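Local coordinates for protein uncharacterized conserved (Bdellovibrio bacteriovorus, PDB 7O21) that probably trims cell-wall peptidoglycan as an LD-carboxypeptidase of the YkuD family, an activity tied to the curved shape of this predatory bacterium, at residues A[43-48]-A[179-184]; A[119-124]-A[281-286]; A[243-248]-A[267-272]. One frame throughout, in Å; residues are numbered along the deposited sequence.

Interaction 1 (A[43-48]-A[179-184]); sequences VILVDK and VNYVSK
Asp47 and Val179 cross obliquely where the end of strand 42-47 comes up against the chain leading into the short strand 181-182. CG of Asp47 is anti to the backbone N (chi1 177°), which carries it to within 3.6 Å of Val179 CG2; OD2 lies 3.6 Å from Val179 CB, and Val179 CG2 packs at 3.6 Å against Asp47 CB. The other valine methyl, CG1, turns to Leu45, whose CD2 it meets at 4.2 Å. Leu45 and Tyr181 reach toward each other tip to tip, CD2 of the leucine opposite the phenol OH, and OD2 of Asp47 stands at the edge of the tyrosine ring near its plane, on the CE2 side.

No direct hydrogen bond joins the two segments; water does that work. One water accepts from Val179 N and is hydrogen-bonded to Asp47 OD1. A second bridges Asp47 OD2, at 2.8 Å, to Tyr181 OH, at 2.6 Å, and a third lies between OD2 and Val179 O, within hydrogen-bonding distance of each, so one carboxylate serves all three bridges. OD1 also accepts from the backbone N of Gln50, which ties the carboxylate to the turn that follows the strand.

Strand 42-47 is an element of the YkuD catalytic domain, hydrogen-bonded between strands 52-59 and 172-176, while 181-182 pairs with strand 26-27 and runs on to the helix 184-206, with Ser183 as its N-cap. The contact therefore lies where the chain passes from the catalytic sheet to the long helix. Pro27 packs on Leu45, Val179 and Tyr181 alike. The tyrosine hydroxyl is also hydrogen-bonded to Lys65 NZ. Val46 faces away from this packing, its side chain about 10 Å from that of Cys151, the predicted nucleophile.

Interaction 2 (A[119-124]-A[281-286]); sequences PNLFDK and TIYALK
Tyr283 and Phe122 meet edge to face, the CD2 edge of the tyrosine directed at one face of the phenylalanine. The ring planes stand at 67° with centroids 5.3 Å apart, and Tyr283 CD2 sits toward the rim of the phenylalanine, 3.6 Å from CE2. Leu121 takes a face of the tyrosine instead: its side chain crosses Tyr283 at about a right angle, and CD1 makes a CH-pi contact 3.9 Å from the ring centroid, nearest CE1. Tyr283 is thus met on a face by Leu121 and along an edge by Phe122.

This is a junction between domains, the first turn of helix 121-126 in the YkuD catalytic domain docking on strand 275-287 of the NTF2-like sheet. The helix start is held by a capping box: Asp123 N donates to Asn120 OD1, nearly along the C=O axis, and Asn120 N returns a bond to Asp123 OD2. The residues that follow the cap, Leu121 and Phe122, are the ones that reach the strand.

Beyond Tyr283, the CE1 edge of Phe122 lies 3.4 Å from the carbonyl oxygen of Ala284, near the ring plane, and Leu285 CD2 packs on CE1 at 3.8 Å. Tyr283 OH is hydrogen-bonded to Glu297 on the adjacent strand, and a water links the same hydroxyl, at 2.8 Å, to Leu121 N.

Interaction 3 (A[243-248]-A[267-272]); sequences EYIKVH and QRYESD
Glu270 OE1 is gripped by two cationic side chains, Arg268 from its own strand and Lys246 from the neighbouring strand. The Arg268 NH1 bond is the short one, 2.8 Å, with OE1 close to the guanidinium plane but the donor itself well above the plane of the carboxylate. NH2 adds a weak bond, and Lys246 NZ completes the network with a long salt bridge of 3.7 Å. The three side chains share one face of an antiparallel hairpin, strands 246-257 and 260-270, in the curved sheet of the NTF2-like domain.

Lys246 and Glu270 form a hydrogen-bonded pair, their side chains lying side by side and pointing the same way. The lysine CD lies 3.5 Å from OE1; beyond it the chain bends, at chi3 (116°) for CE and at chi4 for NZ. NZ also stands 4.1 Å from Arg268 NH1, a like-charge approach that the shared carboxylate probably helps to offset. Arg268 NE is held by Tyr277 OH of the next strand. His248 and Arg268 form the other hydrogen-bonded pair, and Arg268 NH1 lies at the imidazole edge, near its plane, without a bond to it. Each of these two pairs is closed by a reciprocal couple of backbone bonds.

Val247 and Tyr269, the non-hydrogen-bonded pair between them, point to the other face, where helix 184-206 packs through Trp205 on Val247 and Ile245. The tyrosine runs obliquely past both aliphatic residues, Val247 CG2 by its CD2 and Ile245 CD1 3.8 Å from its CE2. Beyond Ile245 and Ser271, water bridges link the two segments: one water donates to Tyr244 O and accepts from Asp272 N, and another accepts from Tyr244 N and donates to Asp272 OD2 at 3.1 Å.

From the N terminus, strand 42-47 is the first partner reached, and interaction 1 closes only after the chain has traversed the catalytic domain and come back at 179-184. Before that closure, 119-124 opens interaction 2, which waits for 281-286 in the NTF2-like sheet, so the two loops cross. Interaction 3 forms in between, 243-248 meeting 267-272 in a local hairpin wholly within the span of interaction 2. Interactions 2 and 3 involve neighbouring strands of one sheet, their nearest atoms about 7 Å apart. Interaction 1 ties the catalytic sheet to the lead-in of helix 184-206, interaction 2 joins the two domains, and interaction 3 lies across the chain's centre from interaction 1.

Interaction 1 (A[43-48]-A[179-184])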
loop_
_atom_site.group_PDB
_atom_site.type_symbol
_atom_site.label_atom_id
_atom_site.label_comp_id
_atom_site.label_asym_id
_atom_site.label_seq_id
_atom_site.Cartn_x
_atom_site.Cartn_y
_atom_site.Cartn_z
ATOM N N VAL A 43 -20.584 6.040 -1.694
ATOM C CA VAL A 43 -19.624 6.743 -0.849
ATOM C C VAL A 43 -20.177 6.735 0.566
ATOM O O VAL A 43 -21.359 7.032 0.762
ATOM C CB VAL A 43 -19.441 8.197 -1.319
ATOM C CG1 VAL A 43 -18.708 9.016 -0.262
ATOM C CG2 VAL A 43 -18.695 8.236 -2.661
ATOM N N ILE A 44 -19.341 6.419 1.546
ATOM C CA ILE A 44 -19.728 6.485 2.953
ATOM C C ILE A 44 -19.244 7.807 3.530
ATOM O O ILE A 44 -18.078 8.183 3.335
ATOM C CB ILE A 44 -19.160 5.293 3.738
ATOM C CG1 ILE A 44 -19.799 3.983 3.240
ATOM C CG2 ILE A 44 -19.389 5.504 5.235
ATOM C CD1 ILE A 44 -19.166 2.747 3.841
ATOM N N LEU A 45 -20.131 8.524 4.232
ATOM C CA LEU A 45 -19.814 9.825 4.812
ATOM C C LEU A 45 -20.031 9.742 6.315
ATOM O O LEU A 45 -21.130 9.392 6.766
ATOM C CB LEU A 45 -20.711 10.919 4.228
ATOM C CG LEU A 45 -20.611 12.276 4.919
ATOM C CD1 LEU A 45 -19.246 12.882 4.691
ATOM C CD2 LEU A 45 -21.717 13.201 4.406
ATOM N N VAL A 46 -18.988 10.041 7.089
ATOM C CA VAL A 46 -19.052 10.001 8.551
ATOM C C VAL A 46 -19.014 11.431 9.077
ATOM O O VAL A 46 -18.071 12.180 8.802
ATOM C CB VAL A 46 -17.911 9.171 9.154
ATOM C CG1 VAL A 46 -18.026 9.138 10.689
ATOM C CG2 VAL A 46 -17.887 7.770 8.570
ATOM N N ASP A 47 -20.028 11.802 9.849
ATOM C CA ASP A 47 -20.186 13.140 10.417
ATOM C C ASP A 47 -19.949 12.983 11.918
ATOM O O ASP A 47 -20.838 12.534 12.649
ATOM C CB ASP A 47 -21.603 13.618 10.098
ATOM C CG ASP A 47 -21.935 14.968 10.686
ATOM O OD1 ASP A 47 -21.243 15.439 11.612
ATOM O OD2 ASP A 47 -22.922 15.560 10.203
ATOM N N LYS A 48 -18.742 13.331 12.380
ATOM C CA LYS A 48 -18.409 13.114 13.788
ATOM C C LYS A 48 -19.313 13.922 14.704
ATOM O O LYS A 48 -19.762 13.415 15.739
ATOM C CB LYS A 48 -16.951 13.461 14.080
ATOM C CG LYS A 48 -15.929 12.605 13.354
ATOM C CD LYS A 48 -14.533 13.008 13.828
ATOM C CE LYS A 48 -13.437 12.250 13.111
ATOM N NZ LYS A 48 -12.118 12.899 13.386
ATOM N N VAL A 179 -19.776 18.487 9.030
ATOM C CA VAL A 179 -20.342 18.371 7.684
ATOM C C VAL A 179 -21.236 19.579 7.436
ATOM O O VAL A 179 -22.179 19.818 8.197
ATOM C CB VAL A 179 -21.131 17.067 7.486
ATOM C CG1 VAL A 179 -21.806 17.053 6.114
ATOM C CG2 VAL A 179 -20.213 15.863 7.643
ATOM N N ASN A 180 -20.939 20.343 6.386
ATOM C CA ASN A 180 -21.726 21.519 6.014
ATOM C C ASN A 180 -22.742 21.100 4.958
ATOM O O ASN A 180 -22.369 20.754 3.836
ATOM C CB ASN A 180 -20.805 22.610 5.466
ATOM C CG ASN A 180 -21.563 23.824 4.950
ATOM O OD1 ASN A 180 -22.627 24.179 5.460
ATOM N ND2 ASN A 180 -21.016 24.467 3.923
ATOM N N TYR A 181 -24.026 21.139 5.307
ATOM C CA TYR A 181 -25.090 20.792 4.372
ATOM C C TYR A 181 -25.595 22.057 3.688
ATOM O O TYR A 181 -25.932 23.039 4.358
ATOM C CB TYR A 181 -26.235 20.106 5.112
ATOM C CG TYR A 181 -25.966 18.647 5.393
ATOM C CD1 TYR A 181 -26.291 17.671 4.462
ATOM C CD2 TYR A 181 -25.393 18.247 6.593
ATOM C CE1 TYR A 181 -26.051 16.336 4.715
ATOM C CE2 TYR A 181 -25.141 16.906 6.854
ATOM C CZ TYR A 181 -25.477 15.955 5.909
ATOM O OH TYR A 181 -25.243 14.618 6.148
ATOM N N VAL A 182 -25.642 22.033 2.357
ATOM C CA VAL A 182 -26.028 23.195 1.569
ATOM C C VAL A 182 -27.189 22.840 0.645
ATOM O O VAL A 182 -27.529 21.677 0.449
ATOM C CB VAL A 182 -24.845 23.774 0.782
ATOM C CG1 VAL A 182 -23.755 24.210 1.748
ATOM C CG2 VAL A 182 -24.320 22.743 -0.215
ATOM N N SER A 183 -27.810 23.878 0.084
ATOM C CA SER A 183 -28.909 23.663 -0.840
ATOM C C SER A 183 -28.423 22.962 -2.104
ATOM O O SER A 183 -27.245 23.018 -2.466
ATOM C CB SER A 183 -29.555 24.999 -1.227
ATOM O OG SER A 183 -28.688 25.781 -2.029
ATOM N N LYS A 184 -29.358 22.287 -2.777
ATOM C CA LYS A 184 -29.029 21.637 -4.040
ATOM C C LYS A 184 -28.474 22.643 -5.039
ATOM O O LYS A 184 -27.569 22.322 -5.818
ATOM C CB LYS A 184 -30.266 20.951 -4.615
ATOM C CG LYS A 184 -30.496 19.559 -4.080
ATOM C CD LYS A 184 -31.832 19.012 -4.547
ATOM C CE LYS A 184 -32.286 17.866 -3.659
ATOM N NZ LYS A 184 -33.349 18.280 -2.705
HETATM O O HOH W 1 -21.696 18.221 11.147
HETATM O O HOH W 2 -24.477 13.928 8.483
HETATM O O HOH W 3 -23.736 18.157 10.041
#

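Interaction 2 (A[119-124]-A[281-286])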
loop_
_atom_site.group_PDB
_atom_site.type_symbol
_atom_site.label_atom_id
_atom_site.label_comp_id
_atom_site.label_asym_id
_atom_site.label_seq_id
_atom_site.Cartn_x
_atom_site.Cartn_y
_atom_site.Cartn_z
ATOM N N PRO A 119 -2.544 6.121 6.682
ATOM C CA PRO A 119 -2.524 7.535 6.290
ATOM C C PRO A 119 -2.431 7.691 4.767
ATOM O O PRO A 119 -1.664 6.971 4.121
ATOM C CB PRO A 119 -1.245 8.051 6.958
ATOM C CG PRO A 119 -0.333 6.845 6.953
ATOM C CD PRO A 119 -1.247 5.678 7.222
ATOM N N ASN A 120 -3.222 8.602 4.198
ATOM C CA ASN A 120 -3.195 8.831 2.759
ATOM C C ASN A 120 -2.082 9.823 2.411
ATOM O O ASN A 120 -1.294 10.241 3.265
ATOM C CB ASN A 120 -4.570 9.241 2.229
ATOM C CG ASN A 120 -4.993 10.632 2.671
ATOM O OD1 ASN A 120 -4.181 11.461 3.100
ATOM N ND2 ASN A 120 -6.276 10.904 2.557
ATOM N N LEU A 121 -2.015 10.222 1.145
ATOM C CA LEU A 121 -0.910 11.073 0.716
ATOM C C LEU A 121 -0.959 12.448 1.362
ATOM O O LEU A 121 0.099 13.044 1.605
ATOM C CB LEU A 121 -0.887 11.180 -0.806
ATOM C CG LEU A 121 -0.359 9.973 -1.601
ATOM C CD1 LEU A 121 -0.294 10.299 -3.092
ATOM C CD2 LEU A 121 1.007 9.504 -1.090
ATOM N N PHE A 122 -2.155 12.988 1.617
ATOM C CA PHE A 122 -2.247 14.234 2.370
ATOM C C PHE A 122 -1.649 14.060 3.756
ATOM O O PHE A 122 -0.901 14.921 4.238
ATOM C CB PHE A 122 -3.708 14.680 2.517
ATOM C CG PHE A 122 -4.368 15.108 1.232
ATOM C CD1 PHE A 122 -3.924 16.216 0.526
ATOM C CD2 PHE A 122 -5.478 14.419 0.755
ATOM C CE1 PHE A 122 -4.574 16.611 -0.647
ATOM C CE2 PHE A 122 -6.125 14.813 -0.411
ATOM C CZ PHE A 122 -5.672 15.909 -1.109
ATOM N N ASP A 123 -2.009 12.961 4.434
ATOM C CA ASP A 123 -1.535 12.720 5.793
ATOM C C ASP A 123 -0.026 12.549 5.820
ATOM O O ASP A 123 0.641 13.047 6.729
ATOM C CB ASP A 123 -2.200 11.471 6.361
ATOM C CG ASP A 123 -3.693 11.585 6.417
ATOM O OD1 ASP A 123 -4.191 12.681 6.745
ATOM O OD2 ASP A 123 -4.362 10.550 6.159
ATOM N N LYS A 124 0.524 11.827 4.845
ATOM C CA LYS A 124 1.970 11.640 4.781
ATOM C C LYS A 124 2.709 12.957 4.569
ATOM O O LYS A 124 3.805 13.146 5.112
ATOM C CB LYS A 124 2.302 10.638 3.683
ATOM C CG LYS A 124 1.919 9.198 4.039
ATOM C CD LYS A 124 2.203 8.271 2.882
ATOM C CE LYS A 124 1.834 6.840 3.223
ATOM N NZ LYS A 124 1.950 5.978 2.016
ATOM N N THR A 281 -5.516 9.774 -10.150
ATOM C CA THR A 281 -5.913 10.425 -8.908
ATOM C C THR A 281 -5.066 11.670 -8.713
ATOM O O THR A 281 -3.835 11.599 -8.761
ATOM C CB THR A 281 -5.717 9.505 -7.714
ATOM O OG1 THR A 281 -6.313 8.233 -7.996
ATOM C CG2 THR A 281 -6.381 10.098 -6.499
ATOM N N ILE A 282 -5.734 12.802 -8.502
ATOM C CA ILE A 282 -5.101 14.105 -8.318
ATOM C C ILE A 282 -5.353 14.550 -6.881
ATOM O O ILE A 282 -6.491 14.516 -6.402
ATOM C CB ILE A 282 -5.707 15.121 -9.297
ATOM C CG1 ILE A 282 -5.576 14.602 -10.738
ATOM C CG2 ILE A 282 -5.077 16.498 -9.117
ATOM C CD1 ILE A 282 -6.460 15.335 -11.730
ATOM N N TYR A 283 -4.289 14.942 -6.189
ATOM C CA TYR A 283 -4.356 15.474 -4.835
ATOM C C TYR A 283 -3.934 16.930 -4.917
ATOM O O TYR A 283 -2.853 17.231 -5.431
ATOM C CB TYR A 283 -3.361 14.743 -3.928
ATOM C CG TYR A 283 -3.580 13.255 -3.779
ATOM C CD1 TYR A 283 -3.220 12.370 -4.788
ATOM C CD2 TYR A 283 -4.133 12.738 -2.617
ATOM C CE1 TYR A 283 -3.408 11.008 -4.646
ATOM C CE2 TYR A 283 -4.330 11.370 -2.468
ATOM C CZ TYR A 283 -3.969 10.523 -3.483
ATOM O OH TYR A 283 -4.151 9.161 -3.328
ATOM N N ALA A 284 -4.785 17.832 -4.429
ATOM C CA ALA A 284 -4.499 19.260 -4.516
ATOM C C ALA A 284 -4.817 19.930 -3.186
ATOM O O ALA A 284 -5.571 19.407 -2.367
ATOM C CB ALA A 284 -5.252 19.942 -5.672
ATOM N N LEU A 285 -4.203 21.095 -2.973
ATOM C CA LEU A 285 -4.439 21.897 -1.779
ATOM C C LEU A 285 -4.827 23.304 -2.192
ATOM O O LEU A 285 -4.375 23.810 -3.227
ATOM C CB LEU A 285 -3.192 21.962 -0.870
ATOM C CG LEU A 285 -2.745 20.633 -0.253
ATOM C CD1 LEU A 285 -1.411 20.817 0.473
ATOM C CD2 LEU A 285 -3.823 20.055 0.678
ATOM N N LYS A 286 -5.650 23.942 -1.351
ATOM C CA LYS A 286 -6.038 25.327 -1.582
ATOM C C LYS A 286 -4.813 26.219 -1.724
ATOM O O LYS A 286 -3.834 26.090 -0.985
ATOM C CB LYS A 286 -6.861 25.834 -0.396
ATOM C CG LYS A 286 -8.298 25.371 -0.406
ATOM C CD LYS A 286 -9.123 26.186 0.596
ATOM C CE LYS A 286 -10.602 25.820 0.532
ATOM N NZ LYS A 286 -11.290 26.525 -0.591
HETATM O O HOH W 4 -3.482 8.395 -0.689
#

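Interaction 3 (A[243-248]-A[267-272])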
loop_
_atom_site.group_PDB
_atom_site.type_symbol
_atom_site.label_atom_id
_atom_site.label_comp_id
_atom_site.label_asym_id
_atom_site.label_seq_id
_atom_site.Cartn_x
_atom_site.Cartn_y
_atom_site.Cartn_z
ATOM N N GLU A 243 3.241 16.173 -31.298
ATOM C CA GLU A 243 2.650 17.503 -31.376
ATOM C C GLU A 243 1.219 17.526 -30.848
ATOM O O GLU A 243 0.821 18.480 -30.168
ATOM C CB GLU A 243 2.686 18.001 -32.820
ATOM C CG GLU A 243 2.340 19.472 -32.972
ATOM C CD GLU A 243 2.563 19.983 -34.384
ATOM O OE1 GLU A 243 3.509 20.775 -34.588
ATOM O OE2 GLU A 243 1.788 19.610 -35.289
ATOM N N TYR A 244 0.424 16.510 -31.164
ATOM C CA TYR A 244 -0.987 16.496 -30.802
ATOM C C TYR A 244 -1.286 15.288 -29.930
ATOM O O TYR A 244 -0.940 14.154 -30.283
ATOM C CB TYR A 244 -1.886 16.484 -32.042
ATOM C CG TYR A 244 -1.769 17.736 -32.882
ATOM C CD1 TYR A 244 -2.326 18.935 -32.459
ATOM C CD2 TYR A 244 -1.095 17.717 -34.094
ATOM C CE1 TYR A 244 -2.216 20.085 -33.227
ATOM C CE2 TYR A 244 -0.983 18.854 -34.866
ATOM C CZ TYR A 244 -1.543 20.035 -34.431
ATOM O OH TYR A 244 -1.425 21.167 -35.208
ATOM N N ILE A 245 -1.929 15.539 -28.790
ATOM C CA ILE A 245 -2.379 14.481 -27.897
ATOM C C ILE A 245 -3.852 14.691 -27.577
ATOM O O ILE A 245 -4.424 15.760 -27.804
ATOM C CB ILE A 245 -1.537 14.396 -26.603
ATOM C CG1 ILE A 245 -1.693 15.673 -25.770
ATOM C CG2 ILE A 245 -0.068 14.118 -26.927
ATOM C CD1 ILE A 245 -1.139 15.549 -24.346
ATOM N N LYS A 246 -4.467 13.629 -27.054
ATOM C CA LYS A 246 -5.857 13.640 -26.621
ATOM C C LYS A 246 -5.893 13.133 -25.189
ATOM O O LYS A 246 -5.299 12.094 -24.888
ATOM C CB LYS A 246 -6.692 12.695 -27.491
ATOM C CG LYS A 246 -7.003 13.212 -28.895
ATOM C CD LYS A 246 -7.192 12.042 -29.855
ATOM C CE LYS A 246 -8.596 11.975 -30.424
ATOM N NZ LYS A 246 -9.505 11.161 -29.567
ATOM N N VAL A 247 -6.582 13.863 -24.312
ATOM C CA VAL A 247 -6.767 13.450 -22.923
ATOM C C VAL A 247 -8.261 13.456 -22.635
ATOM O O VAL A 247 -8.907 14.506 -22.728
ATOM C CB VAL A 247 -6.030 14.365 -21.930
ATOM C CG1 VAL A 247 -6.211 13.837 -20.501
ATOM C CG2 VAL A 247 -4.558 14.488 -22.301
ATOM N N HIS A 248 -8.812 12.297 -22.298
ATOM C CA HIS A 248 -10.224 12.178 -21.975
ATOM C C HIS A 248 -10.373 11.616 -20.570
ATOM O O HIS A 248 -9.659 10.682 -20.188
ATOM C CB HIS A 248 -10.934 11.289 -22.996
ATOM C CG HIS A 248 -10.998 11.893 -24.367
ATOM N ND1 HIS A 248 -10.696 11.187 -25.511
ATOM C CD2 HIS A 248 -11.315 13.147 -24.771
ATOM C CE1 HIS A 248 -10.829 11.977 -26.562
ATOM N NE2 HIS A 248 -11.207 13.171 -26.140
ATOM N N GLN A 267 -8.820 7.740 -17.031
ATOM C CA GLN A 267 -8.187 8.632 -17.997
ATOM C C GLN A 267 -7.750 7.858 -19.230
ATOM O O GLN A 267 -7.097 6.819 -19.114
ATOM C CB GLN A 267 -6.963 9.269 -17.350
ATOM C CG GLN A 267 -6.070 10.071 -18.295
ATOM C CD GLN A 267 -4.757 10.453 -17.629
ATOM O OE1 GLN A 267 -4.721 11.346 -16.789
ATOM N NE2 GLN A 267 -3.692 9.742 -17.959
ATOM N N ARG A 268 -8.102 8.374 -20.398
ATOM C CA ARG A 268 -7.596 7.865 -21.665
ATOM C C ARG A 268 -6.609 8.891 -22.210
ATOM O O ARG A 268 -6.964 10.061 -22.383
ATOM C CB ARG A 268 -8.737 7.657 -22.654
ATOM C CG ARG A 268 -8.299 7.015 -23.964
ATOM C CD ARG A 268 -9.455 6.992 -24.953
ATOM N NE ARG A 268 -9.122 6.225 -26.153
ATOM C CZ ARG A 268 -8.540 6.744 -27.229
ATOM N NH1 ARG A 268 -8.223 8.031 -27.253
ATOM N NH2 ARG A 268 -8.281 5.973 -28.282
ATOM N N TYR A 269 -5.379 8.454 -22.454
ATOM C CA TYR A 269 -4.318 9.289 -23.012
ATOM C C TYR A 269 -3.934 8.743 -24.379
ATOM O O TYR A 269 -3.651 7.548 -24.513
ATOM C CB TYR A 269 -3.078 9.238 -22.110
ATOM C CG TYR A 269 -1.953 10.140 -22.576
ATOM C CD1 TYR A 269 -0.989 9.683 -23.460
ATOM C CD2 TYR A 269 -1.866 11.443 -22.119
ATOM C CE1 TYR A 269 0.034 10.517 -23.883
ATOM C CE2 TYR A 269 -0.853 12.272 -22.520
ATOM C CZ TYR A 269 0.081 11.809 -23.410
ATOM O OH TYR A 269 1.091 12.655 -23.790
ATOM N N GLU A 270 -3.892 9.615 -25.380
ATOM C CA GLU A 270 -3.539 9.197 -26.734
ATOM C C GLU A 270 -2.546 10.158 -27.360
ATOM O O GLU A 270 -2.778 11.369 -27.389
ATOM C CB GLU A 270 -4.771 9.113 -27.639
ATOM C CG GLU A 270 -4.410 8.745 -29.085
ATOM C CD GLU A 270 -5.606 8.302 -29.916
ATOM O OE1 GLU A 270 -6.752 8.622 -29.548
ATOM O OE2 GLU A 270 -5.397 7.636 -30.951
ATOM N N SER A 271 -1.464 9.607 -27.890
ATOM C CA SER A 271 -0.618 10.292 -28.852
ATOM C C SER A 271 -0.588 9.455 -30.125
ATOM O O SER A 271 -1.167 8.367 -30.195
ATOM C CB SER A 271 0.798 10.451 -28.313
ATOM O OG SER A 271 1.422 9.180 -28.275
ATOM N N ASP A 272 0.124 9.946 -31.135
ATOM C CA ASP A 272 0.217 9.160 -32.360
ATOM C C ASP A 272 0.911 7.822 -32.143
ATOM O O ASP A 272 0.743 6.910 -32.959
ATOM C CB ASP A 272 0.890 9.969 -33.466
ATOM C CG ASP A 272 -0.076 10.930 -34.131
ATOM O OD1 ASP A 272 -1.261 10.552 -34.284
ATOM O OD2 ASP A 272 0.334 12.053 -34.478
HETATM O O HOH W 5 1.028 12.574 -31.066
HETATM O O HOH W 6 0.862 14.901 -33.454
#